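Local atomic coordinates of heat-shock protein cognate (HSC) co-chaperone sgt12 (Aspergillus fumigatus, PDB entry 3SZ7), a protein that acts as an Hsc70 co-chaperone that binds ER-destined tail-anchored proteins and directs them to the GET pathway, its TPR domain binding several HSC family chaperones. Residues A20-A23 with K29-D32; Y47-A52 with E69-V74; A81-G86 with D115-G120; L87-M92 with K99-K104. All coordinates share one frame; numbering follows the deposited sequence.

Contact 1 (A20-A23 with K29-D32)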
loop_
_atom_site.group_PDB
_atom_site.type_symbol
_atom_site.label_atom_id
_atom_site.label_comp_id
_atom_site.label_asym_id
_atom_site.label_seq_id
_atom_site.Cartn_x
_atom_site.Cartn_y
_atom_site.Cartn_z
ATOM N N ALA A 20 8.552 -17.117 4.172
ATOM C CA ALA A 20 7.896 -18.375 4.510
ATOM C C ALA A 20 6.856 -18.167 5.604
ATOM O O ALA A 20 5.795 -18.788 5.587
ATOM C CB ALA A 20 8.924 -19.416 4.935
ATOM N N ALA A 21 7.166 -17.291 6.555
ATOM C CA ALA A 21 6.229 -16.963 7.621
ATOM C C ALA A 21 4.968 -16.319 7.044
ATOM O O ALA A 21 3.850 -16.666 7.425
ATOM C CB ALA A 21 6.886 -16.045 8.644
ATOM N N MET A 22 5.157 -15.381 6.119
ATOM C CA MET A 22 4.039 -14.765 5.409
ATOM C C MET A 22 3.139 -15.819 4.771
ATOM O O MET A 22 1.917 -15.743 4.865
ATOM C CB MET A 22 4.549 -13.805 4.331
ATOM C CG MET A 22 5.161 -12.529 4.872
ATOM S SD MET A 22 3.933 -11.480 5.669
ATOM C CE MET A 22 2.892 -11.047 4.279
ATOM N N ALA A 23 3.751 -16.802 4.119
ATOM C CA ALA A 23 2.999 -17.861 3.454
ATOM C C ALA A 23 2.121 -18.625 4.441
ATOM O O ALA A 23 1.031 -19.081 4.095
ATOM C CB ALA A 23 3.940 -18.814 2.735
ATOM N N LYS A 29 5.533 -13.118 13.312
ATOM C CA LYS A 29 6.853 -13.712 13.133
ATOM C C LYS A 29 7.548 -13.109 11.922
ATOM O O LYS A 29 8.749 -12.848 11.961
ATOM C CB LYS A 29 6.763 -15.230 12.975
ATOM C CG LYS A 29 6.456 -15.972 14.263
ATOM C CD LYS A 29 6.494 -17.478 14.047
ATOM C CE LYS A 29 6.252 -18.230 15.345
ATOM N NZ LYS A 29 6.313 -19.699 15.131
ATOM N N ALA A 30 6.794 -12.902 10.843
ATOM C CA ALA A 30 7.356 -12.313 9.633
ATOM C C ALA A 30 7.922 -10.941 9.947
ATOM O O ALA A 30 9.049 -10.617 9.572
ATOM C CB ALA A 30 6.297 -12.211 8.545
ATOM N N ILE A 31 7.129 -10.136 10.645
ATOM C CA ILE A 31 7.574 -8.813 11.068
ATOM C C ILE A 31 8.887 -8.899 11.845
ATOM O O ILE A 31 9.793 -8.101 11.627
ATOM C CB ILE A 31 6.504 -8.112 11.918
ATOM C CG1 ILE A 31 5.290 -7.760 11.048
ATOM C CG2 ILE A 31 7.079 -6.867 12.575
ATOM C CD1 ILE A 31 4.052 -7.428 11.838
ATOM N N ASP A 32 8.997 -9.870 12.746
ATOM C CA ASP A 32 10.217 -9.991 13.539
ATOM C C ASP A 32 11.416 -10.422 12.700
ATOM O O ASP A 32 12.519 -9.912 12.889
ATOM C CB ASP A 32 10.040 -10.938 14.727
ATOM C CG ASP A 32 11.265 -10.965 15.625
ATOM O OD1 ASP A 32 11.514 -9.955 16.318
ATOM O OD2 ASP A 32 11.982 -11.986 15.636
#
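Ala21 and Ala30 are the closest CA pair between segments 20-23 and 29-32, with 5.2 Å between Ala21 CA and Ala30 CA. Such a short spacing needs small side chains on both helices. Both alanines supply only a methyl group, and both point toward the partner helix. The two methyls meet directly, with Ala21 CB 3.9 Å from Ala30 CB. Ala21 CB also rests on the backbone of the other helix, 3.8 Å from Ala30 N. It therefore touches the main chain as well as the methyl group.

Met22 meets the methyl of Ala30 from a second direction, roughly at right angles to Ala21. Its CG and its sulfur both lie beside that methyl, with Met22 SD 3.8 Å from Ala30 CB. The side chain is bent at chi2 (-67°) and again at chi3 (-65°). These bends fold the thioether along the seam. Lys29 adds a weaker fringe through its aliphatic root: Ala21 CB lies 4.4 Å from Lys29 CB, while the ammonium end leads away.

No hydrogen bond joins the two segments; methyl groups and the thioether make the contact. Met22 and Ala30 also touch Ala54 of helix 45-57, and Met22 packs on Tyr27 and Tyr34. Both segments fall in the predicted first TPR unit. Close alanine packing between two successive helices is characteristic of the helix-turn-helix hairpin of a tetratricopeptide repeat, and here it helps join the first two helices of the domain.

Contact 2 (Y47-A52 with E69-V74)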
loop_
_atom_site.group_PDB
_atom_site.type_symbol
_atom_site.label_atom_id
_atom_site.label_comp_id
_atom_site.label_asym_id
_atom_site.label_seq_id
_atom_site.Cartn_x
_atom_site.Cartn_y
_atom_site.Cartn_z
ATOM N N TYR A 47 13.677 -5.449 2.034
ATOM C CA TYR A 47 13.283 -5.879 3.372
ATOM C C TYR A 47 12.194 -4.971 3.932
ATOM O O TYR A 47 11.265 -5.439 4.593
ATOM C CB TYR A 47 14.479 -5.890 4.325
ATOM C CG TYR A 47 15.644 -6.743 3.881
ATOM C CD1 TYR A 47 15.489 -7.725 2.909
ATOM C CD2 TYR A 47 16.902 -6.569 4.444
ATOM C CE1 TYR A 47 16.565 -8.509 2.507
ATOM C CE2 TYR A 47 17.971 -7.344 4.055
ATOM C CZ TYR A 47 17.801 -8.308 3.086
ATOM O OH TYR A 47 18.878 -9.073 2.702
ATOM N N LEU A 48 12.308 -3.672 3.671
ATOM C CA LEU A 48 11.281 -2.726 4.112
ATOM C C LEU A 48 9.929 -3.008 3.480
ATOM O O LEU A 48 8.898 -2.984 4.160
ATOM C CB LEU A 48 11.691 -1.283 3.813
ATOM C CG LEU A 48 12.733 -0.667 4.746
ATOM C CD1 LEU A 48 13.173 0.680 4.206
ATOM C CD2 LEU A 48 12.151 -0.532 6.144
ATOM N N SER A 49 9.923 -3.263 2.177
ATOM C CA SER A 49 8.662 -3.463 1.474
ATOM C C SER A 49 8.029 -4.787 1.870
ATOM O O SER A 49 6.806 -4.903 1.917
ATOM C CB SER A 49 8.851 -3.368 -0.035
ATOM O OG SER A 49 9.348 -2.084 -0.379
ATOM N N ASN A 50 8.863 -5.777 2.175
ATOM C CA ASN A 50 8.360 -7.027 2.729
ATOM C C ASN A 50 7.746 -6.851 4.117
ATOM O O ASN A 50 6.672 -7.374 4.388
ATOM C CB ASN A 50 9.444 -8.110 2.738
ATOM C CG ASN A 50 9.663 -8.728 1.369
ATOM O OD1 ASN A 50 9.017 -8.349 0.391
ATOM N ND2 ASN A 50 10.586 -9.678 1.290
ATOM N N ARG A 51 8.413 -6.109 4.995
ATOM C CA ARG A 51 7.853 -5.869 6.320
ATOM C C ARG A 51 6.559 -5.063 6.222
ATOM O O ARG A 51 5.637 -5.250 7.018
ATOM C CB ARG A 51 8.855 -5.181 7.256
ATOM C CG ARG A 51 8.426 -5.247 8.719
ATOM C CD ARG A 51 9.504 -4.770 9.681
ATOM N NE ARG A 51 9.818 -3.359 9.488
ATOM C CZ ARG A 51 10.700 -2.686 10.218
ATOM N NH1 ARG A 51 11.357 -3.297 11.201
ATOM N NH2 ARG A 51 10.924 -1.402 9.967
ATOM N N ALA A 52 6.496 -4.165 5.243
ATOM C CA ALA A 52 5.269 -3.408 4.986
ATOM C C ALA A 52 4.113 -4.341 4.647
ATOM O O ALA A 52 2.987 -4.125 5.087
ATOM C CB ALA A 52 5.479 -2.390 3.867
ATOM N N GLU A 69 7.020 3.997 2.783
ATOM C CA GLU A 69 7.522 5.340 2.500
ATOM C C GLU A 69 9.040 5.381 2.559
ATOM O O GLU A 69 9.688 5.919 1.665
ATOM C CB GLU A 69 6.966 6.354 3.487
ATOM C CG GLU A 69 5.527 6.732 3.223
ATOM C CD GLU A 69 5.028 7.756 4.209
ATOM O OE1 GLU A 69 5.477 7.711 5.373
ATOM O OE2 GLU A 69 4.199 8.606 3.823
ATOM N N LEU A 70 9.603 4.824 3.622
ATOM C CA LEU A 70 11.052 4.820 3.769
ATOM C C LEU A 70 11.709 4.118 2.583
ATOM O O LEU A 70 12.730 4.577 2.072
ATOM C CB LEU A 70 11.470 4.168 5.087
ATOM C CG LEU A 70 12.985 4.229 5.324
ATOM C CD1 LEU A 70 13.459 5.674 5.280
ATOM C CD2 LEU A 70 13.344 3.570 6.650
ATOM N N ALA A 71 11.117 3.016 2.138
ATOM C CA ALA A 71 11.621 2.322 0.955
ATOM C C ALA A 71 11.592 3.206 -0.291
ATOM O O ALA A 71 12.524 3.176 -1.092
ATOM C CB ALA A 71 10.852 1.036 0.714
ATOM N N THR A 72 10.526 3.986 -0.460
ATOM C CA THR A 72 10.423 4.873 -1.615
ATOM C C THR A 72 11.383 6.048 -1.509
ATOM O O THR A 72 11.761 6.637 -2.523
ATOM C CB THR A 72 8.990 5.424 -1.824
ATOM O OG1 THR A 72 8.612 6.234 -0.701
ATOM C CG2 THR A 72 7.999 4.287 -2.009
ATOM N N VAL A 73 11.770 6.395 -0.284
ATOM C CA VAL A 73 12.720 7.480 -0.078
ATOM C C VAL A 73 14.124 6.999 -0.425
ATOM O O VAL A 73 14.891 7.705 -1.079
ATOM C CB VAL A 73 12.695 8.001 1.375
ATOM C CG1 VAL A 73 13.834 8.979 1.610
ATOM C CG2 VAL A 73 11.353 8.653 1.684
ATOM N N VAL A 74 14.447 5.788 0.014
ATOM C CA VAL A 74 15.741 5.171 -0.269
ATOM C C VAL A 74 15.890 4.817 -1.748
ATOM O O VAL A 74 16.948 5.023 -2.345
ATOM C CB VAL A 74 15.940 3.900 0.582
ATOM C CG1 VAL A 74 17.144 3.103 0.091
ATOM C CG2 VAL A 74 16.090 4.277 2.050
#
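Leu48 and Ser49 of helix 45-57 face Leu70 and Ala71 of helix 61-74. The helix segments run nearly antiparallel, at 160°, with their axes 8.9 Å apart. The tight part is centred on Ala71. Its methyl points toward the partner helix and is met by two neighbouring side chains. Ser49 OG lies 3.6 Å from Ala71 CB, and Leu48 CB lies 4.0 Å from the same methyl. The serine oxygen has its polar partner elsewhere, in a hydrogen bond with Pro45 O. Against Ala71 it acts only as a packing atom. Helix 79-91 adds to this buried side, where Ala81 touches both Ser49 and Ala71.

Leu48 reaches further with one branch. Its CD1 methyl lies 3.7 Å from Ala71 N and is equally close to Leu70 CG. Leu70 CB and CD2 also border this methyl, so it sits against the CB-CG-CD2 side of Leu70. The two leucine side chains cross at a slant.

Leu70 is the solvent-side edge of the contact. Beyond it the packing thins, and Val74, one turn on, points toward the partner helix without making close contact. Near the end of helix 61-74, Thr72 OG1 gives its proton to Glu69 O at 2.6 Å. That carbonyl also accepts from Val73 N, so the last turn has an additional tie within itself.

No hydrogen bond crosses between the segments. Both lie in the predicted second TPR unit. Two antiparallel helices packed closely through a small residue, as here at Ala71, are characteristic of the TPR helical hairpin.

Contact 3 (A81-G86 with D115-G120)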
loop_
_atom_site.group_PDB
_atom_site.type_symbol
_atom_site.label_atom_id
_atom_site.label_comp_id
_atom_site.label_asym_id
_atom_site.label_seq_id
_atom_site.Cartn_x
_atom_site.Cartn_y
_atom_site.Cartn_z
ATOM N N ALA A 81 7.663 -0.922 -3.769
ATOM C CA ALA A 81 7.502 -0.083 -2.587
ATOM C C ALA A 81 6.341 0.891 -2.761
ATOM O O ALA A 81 5.588 1.141 -1.822
ATOM C CB ALA A 81 8.794 0.667 -2.276
ATOM N N TRP A 82 6.191 1.430 -3.967
ATOM C CA TRP A 82 5.105 2.368 -4.249
ATOM C C TRP A 82 3.758 1.658 -4.205
ATOM O O TRP A 82 2.759 2.232 -3.762
ATOM C CB TRP A 82 5.288 3.031 -5.615
ATOM C CG TRP A 82 6.399 4.025 -5.671
ATOM C CD1 TRP A 82 7.589 3.888 -6.329
ATOM C CD2 TRP A 82 6.429 5.314 -5.045
ATOM N NE1 TRP A 82 8.356 5.019 -6.155
ATOM C CE2 TRP A 82 7.671 5.902 -5.368
ATOM C CE3 TRP A 82 5.532 6.023 -4.240
ATOM C CZ2 TRP A 82 8.033 7.174 -4.912
ATOM C CZ3 TRP A 82 5.896 7.287 -3.792
ATOM C CH2 TRP A 82 7.134 7.846 -4.132
ATOM N N SER A 83 3.732 0.416 -4.675
ATOM C CA SER A 83 2.506 -0.374 -4.643
ATOM C C SER A 83 2.084 -0.653 -3.203
ATOM O O SER A 83 0.897 -0.593 -2.871
ATOM C CB SER A 83 2.685 -1.684 -5.410
ATOM O OG SER A 83 1.461 -2.394 -5.467
ATOM N N ARG A 84 3.062 -0.964 -2.353
ATOM C CA ARG A 84 2.823 -1.184 -0.930
ATOM C C ARG A 84 2.297 0.074 -0.268
ATOM O O ARG A 84 1.374 0.012 0.538
ATOM C CB ARG A 84 4.116 -1.585 -0.224
ATOM C CG ARG A 84 4.694 -2.887 -0.694
ATOM C CD ARG A 84 4.192 -4.037 0.142
ATOM N NE ARG A 84 4.787 -5.282 -0.314
ATOM C CZ ARG A 84 4.138 -6.206 -1.008
ATOM N NH1 ARG A 84 2.856 -6.036 -1.306
ATOM N NH2 ARG A 84 4.765 -7.308 -1.389
ATOM N N LEU A 85 2.902 1.208 -0.604
ATOM C CA LEU A 85 2.498 2.495 -0.042
ATOM C C LEU A 85 1.078 2.857 -0.470
ATOM O O LEU A 85 0.288 3.370 0.320
ATOM C CB LEU A 85 3.465 3.589 -0.488
ATOM C CG LEU A 85 3.171 4.993 0.040
ATOM C CD1 LEU A 85 3.033 4.963 1.555
ATOM C CD2 LEU A 85 4.274 5.958 -0.382
ATOM N N GLY A 86 0.763 2.584 -1.731
ATOM C CA GLY A 86 -0.570 2.835 -2.251
ATOM C C GLY A 86 -1.625 2.078 -1.471
ATOM O O GLY A 86 -2.648 2.640 -1.090
ATOM N N ASP A 115 -0.337 -5.395 -12.589
ATOM C CA ASP A 115 -1.785 -5.536 -12.504
ATOM C C ASP A 115 -2.308 -4.889 -11.225
ATOM O O ASP A 115 -3.334 -4.204 -11.238
ATOM C CB ASP A 115 -2.198 -7.007 -12.557
ATOM C CG ASP A 115 -2.080 -7.596 -13.950
ATOM O OD1 ASP A 115 -2.178 -6.827 -14.930
ATOM O OD2 ASP A 115 -1.895 -8.827 -14.068
ATOM N N ALA A 116 -1.597 -5.108 -10.123
ATOM C CA ALA A 116 -1.996 -4.570 -8.827
ATOM C C ALA A 116 -1.990 -3.048 -8.821
ATOM O O ALA A 116 -2.869 -2.424 -8.232
ATOM C CB ALA A 116 -1.083 -5.094 -7.728
ATOM N N MET A 117 -0.989 -2.453 -9.461
ATOM C CA MET A 117 -0.889 -0.998 -9.491
ATOM C C MET A 117 -1.990 -0.396 -10.342
ATOM O O MET A 117 -2.596 0.608 -9.971
ATOM C CB MET A 117 0.468 -0.561 -10.039
ATOM C CG MET A 117 1.641 -0.993 -9.192
ATOM S SD MET A 117 3.169 -0.626 -10.069
ATOM C CE MET A 117 4.324 -1.640 -9.139
ATOM N N LYS A 118 -2.240 -1.006 -11.494
ATOM C CA LYS A 118 -3.255 -0.486 -12.408
ATOM C C LYS A 118 -4.639 -0.555 -11.782
ATOM O O LYS A 118 -5.390 0.425 -11.807
ATOM C CB LYS A 118 -3.231 -1.222 -13.752
ATOM C CG LYS A 118 -2.045 -0.832 -14.637
ATOM C CD LYS A 118 -2.220 -1.324 -16.067
ATOM C CE LYS A 118 -2.438 -2.820 -16.107
ATOM N NZ LYS A 118 -1.375 -3.551 -15.369
ATOM N N ARG A 119 -4.969 -1.712 -11.213
ATOM C CA ARG A 119 -6.248 -1.886 -10.536
ATOM C C ARG A 119 -6.330 -1.009 -9.294
ATOM O O ARG A 119 -7.377 -0.440 -8.998
ATOM C CB ARG A 119 -6.467 -3.354 -10.166
ATOM C CG ARG A 119 -6.577 -4.265 -11.379
ATOM C CD ARG A 119 -7.753 -3.855 -12.250
ATOM N NE ARG A 119 -9.020 -4.252 -11.646
ATOM C CZ ARG A 119 -9.708 -5.329 -12.008
ATOM N NH1 ARG A 119 -9.260 -6.107 -12.986
ATOM N NH2 ARG A 119 -10.847 -5.625 -11.401
ATOM N N GLY A 120 -5.213 -0.888 -8.582
ATOM C CA GLY A 120 -5.145 -0.014 -7.423
ATOM C C GLY A 120 -5.455 1.428 -7.785
ATOM O O GLY A 120 -6.230 2.103 -7.098
#
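Ser83 and Met117 meet side by side where helix 79-91 faces the start of helix 115-133. The CB of Ser83 points toward the other segment. Its OG is anti to the backbone N (chi1 -175°), which carries the hydroxyl out toward the partner helix. Met117 leaves its own helix at a slant, and its end then comes nearer. Beyond CG the chain is extended, with chi2 at 172° and chi3 at -164°, so the methionine runs alongside the serine, touching it at both CG and CE. Met117 CG lies 4.0 Å from Ser83 CB, and the terminal methyl follows, with Met117 CE 4.1 Å from Ser83 CB. The hydroxyl does not bond across the contact. It packs against carbon, with Ser83 OG 4.0 Å from Met117 CG.

Ala116 lies at the outer margin. Its methyl points toward helix 79-91 but stays loose, with Ser83 OG 4.3 Å from Ala116 CB. The whole contact is light and is made by van der Waals touches.

Met117 also reaches Ile106 and Glu109 of helix 95-109, which places its side chain where three helices come together. On the other side of helix 79-91, Ala81 packs on helices 45-57 and 61-74. Helix 115-133 lies against helix 79-91 of the predicted third TPR unit, consistent with the capping helix found at the end of many TPR domains.

Contact 4 (L87-M92 with K99-K104)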
loop_
_atom_site.group_PDB
_atom_site.type_symbol
_atom_site.label_atom_id
_atom_site.label_comp_id
_atom_site.label_asym_id
_atom_site.label_seq_id
_atom_site.Cartn_x
_atom_site.Cartn_y
_atom_site.Cartn_z
ATOM N N LEU A 87 -1.385 0.794 -1.232
ATOM C CA LEU A 87 -2.354 -0.021 -0.504
ATOM C C LEU A 87 -2.481 0.437 0.944
ATOM O O LEU A 87 -3.577 0.527 1.477
ATOM C CB LEU A 87 -1.980 -1.505 -0.569
ATOM C CG LEU A 87 -2.991 -2.476 0.044
ATOM C CD1 LEU A 87 -4.368 -2.290 -0.578
ATOM C CD2 LEU A 87 -2.520 -3.917 -0.136
ATOM N N ALA A 88 -1.355 0.716 1.586
ATOM C CA ALA A 88 -1.391 1.166 2.969
ATOM C C ALA A 88 -2.182 2.466 3.106
ATOM O O ALA A 88 -2.995 2.614 4.021
ATOM C CB ALA A 88 0.032 1.319 3.532
ATOM N N ARG A 89 -1.953 3.409 2.200
ATOM C CA ARG A 89 -2.690 4.674 2.253
ATOM C C ARG A 89 -4.169 4.458 1.948
ATOM O O ARG A 89 -5.035 5.077 2.563
ATOM C CB ARG A 89 -2.085 5.693 1.290
ATOM C CG ARG A 89 -0.707 6.199 1.732
ATOM C CD ARG A 89 -0.155 7.246 0.774
ATOM N NE ARG A 89 1.080 7.852 1.272
ATOM C CZ ARG A 89 1.877 8.620 0.534
ATOM N NH1 ARG A 89 1.567 8.869 -0.732
ATOM N NH2 ARG A 89 2.987 9.135 1.056
ATOM N N PHE A 90 -4.451 3.569 1.001
ATOM C CA PHE A 90 -5.829 3.247 0.655
ATOM C C PHE A 90 -6.552 2.723 1.888
ATOM O O PHE A 90 -7.685 3.121 2.174
ATOM C CB PHE A 90 -5.851 2.205 -0.470
ATOM C CG PHE A 90 -7.223 1.912 -1.002
ATOM C CD1 PHE A 90 -8.072 1.042 -0.334
ATOM C CD2 PHE A 90 -7.659 2.501 -2.174
ATOM C CE1 PHE A 90 -9.333 0.775 -0.830
ATOM C CE2 PHE A 90 -8.925 2.241 -2.675
ATOM C CZ PHE A 90 -9.759 1.370 -2.003
ATOM N N ASP A 91 -5.875 1.853 2.639
ATOM C CA ASP A 91 -6.458 1.235 3.827
ATOM C C ASP A 91 -6.580 2.225 4.990
ATOM O O ASP A 91 -7.283 1.968 5.971
ATOM C CB ASP A 91 -5.645 0.006 4.245
ATOM C CG ASP A 91 -5.786 -1.148 3.264
ATOM O OD1 ASP A 91 -6.784 -1.181 2.509
ATOM O OD2 ASP A 91 -4.901 -2.033 3.254
ATOM N N MET A 92 -5.900 3.361 4.876
ATOM C CA MET A 92 -6.074 4.443 5.845
ATOM C C MET A 92 -7.087 5.482 5.356
ATOM O O MET A 92 -7.258 6.529 5.978
ATOM C CB MET A 92 -4.732 5.118 6.159
ATOM C CG MET A 92 -3.745 4.218 6.874
ATOM S SD MET A 92 -2.253 5.070 7.419
ATOM C CE MET A 92 -1.503 5.488 5.854
ATOM N N LYS A 99 -3.551 7.515 -4.528
ATOM C CA LYS A 99 -3.508 7.802 -5.953
ATOM C C LYS A 99 -2.100 8.229 -6.370
ATOM O O LYS A 99 -1.555 7.726 -7.358
ATOM C CB LYS A 99 -4.525 8.888 -6.309
ATOM C CG LYS A 99 -4.453 9.362 -7.757
ATOM C CD LYS A 99 -5.503 10.438 -8.006
ATOM C CE LYS A 99 -5.483 10.931 -9.449
ATOM N NZ LYS A 99 -4.324 11.825 -9.728
ATOM N N GLU A 100 -1.509 9.145 -5.606
ATOM C CA GLU A 100 -0.151 9.614 -5.887
ATOM C C GLU A 100 0.869 8.478 -5.844
ATOM O O GLU A 100 1.739 8.392 -6.702
ATOM C CB GLU A 100 0.250 10.725 -4.911
ATOM C CG GLU A 100 -0.611 11.971 -5.046
ATOM C CD GLU A 100 -0.254 13.051 -4.040
ATOM O OE1 GLU A 100 0.544 12.778 -3.116
ATOM O OE2 GLU A 100 -0.777 14.175 -4.177
ATOM N N ALA A 101 0.757 7.604 -4.845
ATOM C CA ALA A 101 1.704 6.496 -4.721
ATOM C C ALA A 101 1.578 5.528 -5.892
ATOM O O ALA A 101 2.581 5.066 -6.435
ATOM C CB ALA A 101 1.518 5.760 -3.401
ATOM N N TYR A 102 0.348 5.201 -6.275
ATOM C CA TYR A 102 0.165 4.291 -7.405
ATOM C C TYR A 102 0.677 4.903 -8.705
ATOM O O TYR A 102 1.258 4.206 -9.535
ATOM C CB TYR A 102 -1.295 3.871 -7.563
ATOM C CG TYR A 102 -1.721 2.796 -6.586
ATOM C CD1 TYR A 102 -1.053 1.579 -6.534
ATOM C CD2 TYR A 102 -2.804 2.987 -5.740
ATOM C CE1 TYR A 102 -1.442 0.587 -5.659
ATOM C CE2 TYR A 102 -3.199 2.007 -4.857
ATOM C CZ TYR A 102 -2.517 0.808 -4.824
ATOM O OH TYR A 102 -2.907 -0.180 -3.961
ATOM N N GLU A 103 0.448 6.203 -8.893
ATOM C CA GLU A 103 0.939 6.872 -10.087
ATOM C C GLU A 103 2.460 6.819 -10.151
ATOM O O GLU A 103 3.032 6.525 -11.196
ATOM C CB GLU A 103 0.449 8.316 -10.149
ATOM C CG GLU A 103 -1.030 8.429 -10.457
ATOM C CD GLU A 103 -1.556 9.845 -10.292
ATOM O OE1 GLU A 103 -0.942 10.632 -9.537
ATOM O OE2 GLU A 103 -2.584 10.167 -10.920
ATOM N N LYS A 104 3.118 7.100 -9.034
ATOM C CA LYS A 104 4.576 7.023 -9.008
ATOM C C LYS A 104 5.079 5.589 -9.172
ATOM O O LYS A 104 6.143 5.352 -9.762
ATOM C CB LYS A 104 5.122 7.656 -7.733
ATOM C CG LYS A 104 4.840 9.157 -7.649
ATOM C CD LYS A 104 5.590 9.810 -6.503
ATOM C CE LYS A 104 5.335 11.314 -6.465
ATOM N NZ LYS A 104 5.613 11.940 -7.786
HETATM O O HOH W 1 2.976 10.973 -2.438
#
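Arg89 of helix 79-91 reaches over to Ala101 of helix 95-109. Its CB points toward the other segment. CG lies anti to the carbonyl carbon (chi1 -70°), and the chain then runs straight from CG to NE. This extended stem carries the guanidinium along the partner helix. The side chain also touches Ala98. At the tip NH1 approaches the methyl of Ala101 obliquely, with Arg89 NH1 4.1 Å from Ala101 CB. NH1 also bonds Gly97 O, its protein partner just before segment 99-104. A water lies in plane at the edge of the guanidinium, accepting from Arg89 NH1 at 3.1 Å. The same water donates to Glu100 OE1, also at 3.1 Å. The other tip nitrogen, NH2, forms a salt bridge with Glu69 of helix 61-74.

Tyr102 comes across in the opposite sense. Its phenol oxygen meets the start of segment 87-92, with Tyr102 OH 3.3 Å from Leu87 N. The angle there is too poor for a hydrogen bond, so the touch is packing. Tyr102 OH also lies 3.8 Å from Leu87 CB. On the far flank of its helix, Lys99 NZ is paired with Glu103 OE2 at 2.7 Å.

The direct touches between the segments are therefore nonbonded, and the polar link is indirect. Arg89 NH1 and Glu100 OE1 stand 4.7 Å apart. The water bridges them, and their opposite charges probably add a longer-range attraction. The arginine's bonds to Glu69, Gly97 and the water fix the guanidinium in position and probably balance its charge in part. They tie the predicted third TPR unit internally and to the helix before it.

In the fold
From the N terminus, contact 1 closes a short loop between helices 9-23 and 27-40. Contact 2 then closes the loop between helices 45-57 and 61-74. The chain continues into helix 79-91, which serves both remaining contacts. Contact 4 closes the short turn to helix 95-109, and contact 3 spans that whole hairpin to reach helix 115-133. Contact 4 is therefore enclosed by contact 3, the others follow in series, and none cross. Contact 1 touches contact 2 through Ile31 and Arg51. Contact 2 meets contact 3 through Ser49 and Ala81, and contact 4 through Glu69 and Arg89. Together they join the three predicted TPR units and the final long helix.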